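Local coordinates for protein response regulator (Caulobacter vibrioides, PDB 3N0R) that probably acts as a two-component stress-response regulator whose sigma-like domain sequesters an anti-sigma factor under the control of a receiver domain, at residues L31-G43 and I112-E126. The protein carries 1 engineered substitution. Residues are numbered along the deposited sequence; the frame is centred on the assembly and turned at random.
Sequences LPYIRRYARALTG and IAPRSRQAFLLTALE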
# COMPACT_ATOMS: atom_id res chain seq x y z
N LEU A 31 -5.32 12.67 -3.32
CA LEU A 31 -3.99 12.71 -2.73
C LEU A 31 -3.76 11.69 -1.61
O LEU A 31 -2.73 11.03 -1.61
CB LEU A 31 -3.61 14.13 -2.29
CG LEU A 31 -3.34 15.08 -3.46
CD1 LEU A 31 -3.33 16.52 -2.98
CD2 LEU A 31 -2.06 14.76 -4.22
N PRO A 32 -4.70 11.53 -0.67
CA PRO A 32 -4.42 10.53 0.38
C PRO A 32 -4.19 9.14 -0.20
O PRO A 32 -3.31 8.40 0.26
CB PRO A 32 -5.69 10.57 1.25
CG PRO A 32 -6.23 11.96 1.05
CD PRO A 32 -5.94 12.29 -0.40
N TYR A 33 -4.96 8.78 -1.22
CA TYR A 33 -4.87 7.43 -1.76
C TYR A 33 -3.64 7.18 -2.61
O TYR A 33 -3.08 6.08 -2.61
CB TYR A 33 -6.18 7.03 -2.43
CG TYR A 33 -7.31 7.22 -1.45
CD1 TYR A 33 -7.46 6.34 -0.39
CD2 TYR A 33 -8.16 8.31 -1.53
CE1 TYR A 33 -8.48 6.51 0.54
CE2 TYR A 33 -9.17 8.50 -0.62
CZ TYR A 33 -9.32 7.60 0.42
OH TYR A 33 -10.33 7.78 1.35
N ILE A 34 -3.16 8.21 -3.31
CA ILE A 34 -1.89 8.04 -4.00
C ILE A 34 -0.73 7.96 -2.99
O ILE A 34 0.24 7.27 -3.25
CB ILE A 34 -1.64 9.05 -5.14
CG1 ILE A 34 -0.49 8.56 -6.03
CG2 ILE A 34 -1.40 10.46 -4.61
CD1 ILE A 34 -0.34 9.33 -7.32
N ARG A 35 -0.86 8.60 -1.83
CA ARG A 35 0.11 8.34 -0.75
C ARG A 35 0.06 6.87 -0.32
O ARG A 35 1.10 6.26 -0.13
CB ARG A 35 -0.08 9.26 0.45
CG ARG A 35 0.17 10.74 0.15
CD ARG A 35 0.09 11.62 1.41
NE ARG A 35 0.11 13.02 1.01
CZ ARG A 35 -0.95 13.82 0.96
NH1 ARG A 35 -2.14 13.42 1.39
NH2 ARG A 35 -0.81 15.06 0.49
N ARG A 36 -1.13 6.29 -0.19
CA ARG A 36 -1.24 4.88 0.15
C ARG A 36 -0.50 4.02 -0.86
O ARG A 36 0.29 3.13 -0.51
CB ARG A 36 -2.71 4.46 0.25
CG ARG A 36 -2.89 2.97 0.52
CD ARG A 36 -4.34 2.59 0.61
NE ARG A 36 -5.04 2.87 -0.64
CZ ARG A 36 -6.35 3.00 -0.74
NH1 ARG A 36 -7.11 2.88 0.34
NH2 ARG A 36 -6.90 3.26 -1.92
N TYR A 37 -0.75 4.29 -2.14
CA TYR A 37 -0.06 3.57 -3.22
C TYR A 37 1.45 3.71 -3.11
O TYR A 37 2.19 2.72 -3.16
CB TYR A 37 -0.55 4.13 -4.56
CG TYR A 37 0.18 3.62 -5.79
CD1 TYR A 37 0.05 2.30 -6.22
CD2 TYR A 37 0.97 4.47 -6.55
CE1 TYR A 37 0.68 1.84 -7.36
CE2 TYR A 37 1.62 4.02 -7.69
CZ TYR A 37 1.47 2.71 -8.09
OH TYR A 37 2.09 2.24 -9.22
N ALA A 38 1.93 4.95 -2.98
CA ALA A 38 3.36 5.22 -3.00
C ALA A 38 4.06 4.59 -1.80
O ALA A 38 5.18 4.09 -1.93
CB ALA A 38 3.61 6.72 -3.06
N ARG A 39 3.42 4.64 -0.64
CA ARG A 39 3.97 3.99 0.54
C ARG A 39 4.05 2.48 0.36
O ARG A 39 5.05 1.86 0.71
CB ARG A 39 3.12 4.29 1.78
CG ARG A 39 3.15 5.74 2.22
CD ARG A 39 2.31 5.93 3.46
NE ARG A 39 2.04 7.34 3.71
CZ ARG A 39 1.22 7.78 4.66
NH1 ARG A 39 0.63 6.94 5.50
NH2 ARG A 39 1.00 9.08 4.75
N ALA A 40 2.99 1.87 -0.17
CA ALA A 40 2.98 0.42 -0.36
C ALA A 40 4.00 -0.02 -1.41
O ALA A 40 4.60 -1.09 -1.29
CB ALA A 40 1.59 -0.07 -0.74
N LEU A 41 4.17 0.80 -2.45
CA LEU A 41 5.07 0.46 -3.54
C LEU A 41 6.54 0.60 -3.13
O LEU A 41 7.38 -0.21 -3.52
CB LEU A 41 4.75 1.36 -4.74
CG LEU A 41 5.55 1.07 -6.01
CD1 LEU A 41 5.12 -0.25 -6.65
CD2 LEU A 41 5.39 2.22 -6.99
N THR A 42 6.85 1.63 -2.34
CA THR A 42 8.23 1.91 -1.94
C THR A 42 8.62 1.26 -0.61
O THR A 42 9.81 1.14 -0.31
CB THR A 42 8.51 3.43 -1.81
OG1 THR A 42 7.74 3.97 -0.73
CG2 THR A 42 8.22 4.17 -3.12
N GLY A 43 7.63 0.87 0.18
CA GLY A 43 7.87 0.25 1.47
C GLY A 43 8.30 1.21 2.56
O GLY A 43 8.75 0.79 3.60
N ILE A 112 12.86 -2.89 -6.35
CA ILE A 112 11.76 -3.12 -5.41
C ILE A 112 10.38 -2.89 -6.00
O ILE A 112 9.40 -3.42 -5.48
CB ILE A 112 11.90 -2.27 -4.12
CG1 ILE A 112 11.69 -0.78 -4.42
CG2 ILE A 112 13.24 -2.54 -3.45
CD1 ILE A 112 11.65 0.10 -3.19
N ALA A 113 10.32 -2.10 -7.07
CA ALA A 113 9.04 -1.68 -7.65
C ALA A 113 9.01 -1.86 -9.17
O ALA A 113 8.85 -0.89 -9.91
CB ALA A 113 8.74 -0.23 -7.27
N PRO A 114 9.17 -3.11 -9.64
CA PRO A 114 9.11 -3.34 -11.09
C PRO A 114 7.71 -3.06 -11.62
O PRO A 114 6.73 -2.99 -10.86
CB PRO A 114 9.45 -4.83 -11.21
CG PRO A 114 8.94 -5.42 -9.93
CD PRO A 114 9.27 -4.37 -8.88
N ARG A 115 7.62 -2.90 -12.94
CA ARG A 115 6.34 -2.60 -13.57
C ARG A 115 5.26 -3.63 -13.25
O ARG A 115 4.10 -3.28 -13.11
CB ARG A 115 6.51 -2.37 -15.08
CG ARG A 115 7.02 -0.95 -15.38
CD ARG A 115 7.42 -0.70 -16.80
NE ARG A 115 6.33 -0.80 -17.76
CZ ARG A 115 5.45 0.16 -18.06
NH1 ARG A 115 5.44 1.33 -17.42
NH2 ARG A 115 4.55 -0.07 -19.00
N SER A 116 5.63 -4.90 -13.11
CA SER A 116 4.64 -5.91 -12.75
C SER A 116 3.98 -5.57 -11.41
O SER A 116 2.76 -5.69 -11.26
CB SER A 116 5.29 -7.29 -12.67
OG SER A 116 6.40 -7.26 -11.79
N ARG A 117 4.78 -5.16 -10.44
CA ARG A 117 4.25 -4.85 -9.12
C ARG A 117 3.41 -3.57 -9.14
O ARG A 117 2.39 -3.49 -8.45
CB ARG A 117 5.37 -4.74 -8.10
CG ARG A 117 4.89 -4.77 -6.67
CD ARG A 117 4.17 -6.08 -6.31
NE ARG A 117 4.98 -7.27 -6.56
CZ ARG A 117 5.53 -8.03 -5.61
NH1 ARG A 117 5.35 -7.75 -4.32
NH2 ARG A 117 6.24 -9.09 -5.95
N GLN A 118 3.82 -2.59 -9.94
CA GLN A 118 3.01 -1.40 -10.13
C GLN A 118 1.64 -1.77 -10.68
O GLN A 118 0.63 -1.32 -10.16
CB GLN A 118 3.71 -0.45 -11.10
CG GLN A 118 5.05 0.06 -10.62
CD GLN A 118 5.84 0.68 -11.75
OE1 GLN A 118 5.27 1.29 -12.65
NE2 GLN A 118 7.16 0.51 -11.72
N ALA A 119 1.60 -2.60 -11.72
CA ALA A 119 0.33 -2.98 -12.34
C ALA A 119 -0.57 -3.69 -11.33
O ALA A 119 -1.78 -3.43 -11.25
CB ALA A 119 0.57 -3.87 -13.55
N PHE A 120 0.01 -4.57 -10.54
CA PHE A 120 -0.74 -5.27 -9.53
C PHE A 120 -1.28 -4.33 -8.45
O PHE A 120 -2.45 -4.41 -8.08
CB PHE A 120 0.11 -6.37 -8.89
CG PHE A 120 -0.63 -7.17 -7.89
CD1 PHE A 120 -1.47 -8.21 -8.29
CD2 PHE A 120 -0.54 -6.88 -6.54
CE1 PHE A 120 -2.19 -8.93 -7.36
CE2 PHE A 120 -1.25 -7.60 -5.61
CZ PHE A 120 -2.07 -8.63 -6.03
N LEU A 121 -0.44 -3.43 -7.95
CA LEU A 121 -0.94 -2.51 -6.93
C LEU A 121 -1.99 -1.54 -7.48
O LEU A 121 -2.97 -1.22 -6.80
CB LEU A 121 0.19 -1.75 -6.26
CG LEU A 121 1.15 -2.60 -5.42
CD1 LEU A 121 2.15 -1.69 -4.72
CD2 LEU A 121 0.42 -3.47 -4.40
N LEU A 122 -1.81 -1.06 -8.71
CA LEU A 122 -2.78 -0.13 -9.29
C LEU A 122 -4.17 -0.75 -9.35
O LEU A 122 -5.17 -0.08 -9.13
CB LEU A 122 -2.33 0.30 -10.70
CG LEU A 122 -1.16 1.28 -10.73
CD1 LEU A 122 -0.62 1.42 -12.15
CD2 LEU A 122 -1.53 2.65 -10.15
N THR A 123 -4.23 -2.04 -9.68
CA THR A 123 -5.50 -2.73 -9.80
C THR A 123 -6.00 -3.27 -8.46
O THR A 123 -7.09 -2.91 -8.01
CB THR A 123 -5.45 -3.83 -10.89
OG1 THR A 123 -4.35 -4.73 -10.64
CG2 THR A 123 -5.30 -3.20 -12.28
N ALA A 124 -5.20 -4.11 -7.81
CA ALA A 124 -5.63 -4.76 -6.56
C ALA A 124 -5.71 -3.82 -5.35
O ALA A 124 -6.64 -3.91 -4.55
CB ALA A 124 -4.74 -5.96 -6.26
N LEU A 125 -4.72 -2.95 -5.18
CA LEU A 125 -4.72 -2.04 -4.04
C LEU A 125 -5.55 -0.79 -4.30
O LEU A 125 -6.34 -0.38 -3.45
CB LEU A 125 -3.29 -1.65 -3.64
CG LEU A 125 -3.17 -0.83 -2.35
CD1 LEU A 125 -3.58 -1.65 -1.13
CD2 LEU A 125 -1.76 -0.32 -2.20
N GLU A 126 -5.39 -0.19 -5.47
CA GLU A 126 -5.99 1.10 -5.75
C GLU A 126 -7.33 1.02 -6.48
O GLU A 126 -8.04 2.01 -6.57
CB GLU A 126 -5.00 1.98 -6.52
CG GLU A 126 -3.74 2.27 -5.70
CD GLU A 126 -4.05 2.96 -4.38
OE1 GLU A 126 -4.77 3.97 -4.42
OE2 GLU A 126 -3.59 2.49 -3.31
O HOH W 1 6.87 -2.71 -4.64
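Tyr37 lies against helix 115-125. Over one face of its ring sits a methyl of Leu122: CD2 stands 4.0 Å from the ring centroid and 29° off the normal, a CH-pi contact. At the edge, Leu121 CB comes within 3.8 Å of Tyr37 CE1. With its CG anti to the backbone N, the Tyr37 ring is carried across to the second helix, where its hydroxyl passes the aliphatic part of Gln118 and hydrogen-bonds His81.

One turn further along helix 31-42, Leu41 CD1 packs between Ala113 CB and Leu121 CD1, while Ala40 CB meets Leu125 CD2 at 3.7 Å. This apolar seam is bounded by polar links at both ends. Arg36 and Glu126 run past each other in opposite senses. Arg36 NE donates to Glu126 OE2 over 3.1 Å, the acceptor lying near the guanidinium plane and met on the syn side of the carboxylate, and Arg36 NH2 adds a weak bond to Glu126 OE1. The planes are 52° apart, so the pairing is twisted rather than coplanar. A bend at chi2 folds the Glu126 carboxylate back toward Arg36, and OE1 also receives Tyr77 OH and a salt bridge from Arg73, so a largely enclosed charge is shared among several donors. At the other end, one water donates to Leu41 O and Ile112 O, both at 2.8 Å.

The two helices run roughly antiparallel (141°, axes 10.7 Å apart), joining the sigma2-like and sigma-like regions in the all-helical part of the chain. Helix 72-84 supplies Tyr77 and His81 beside them, and helices 130-137 and 141-156 cover other sides of helix 115-125. Gln273, from helix 264-277 of the receiver domain, bonds to both Ala40 O and Arg117, bringing that domain against the pair.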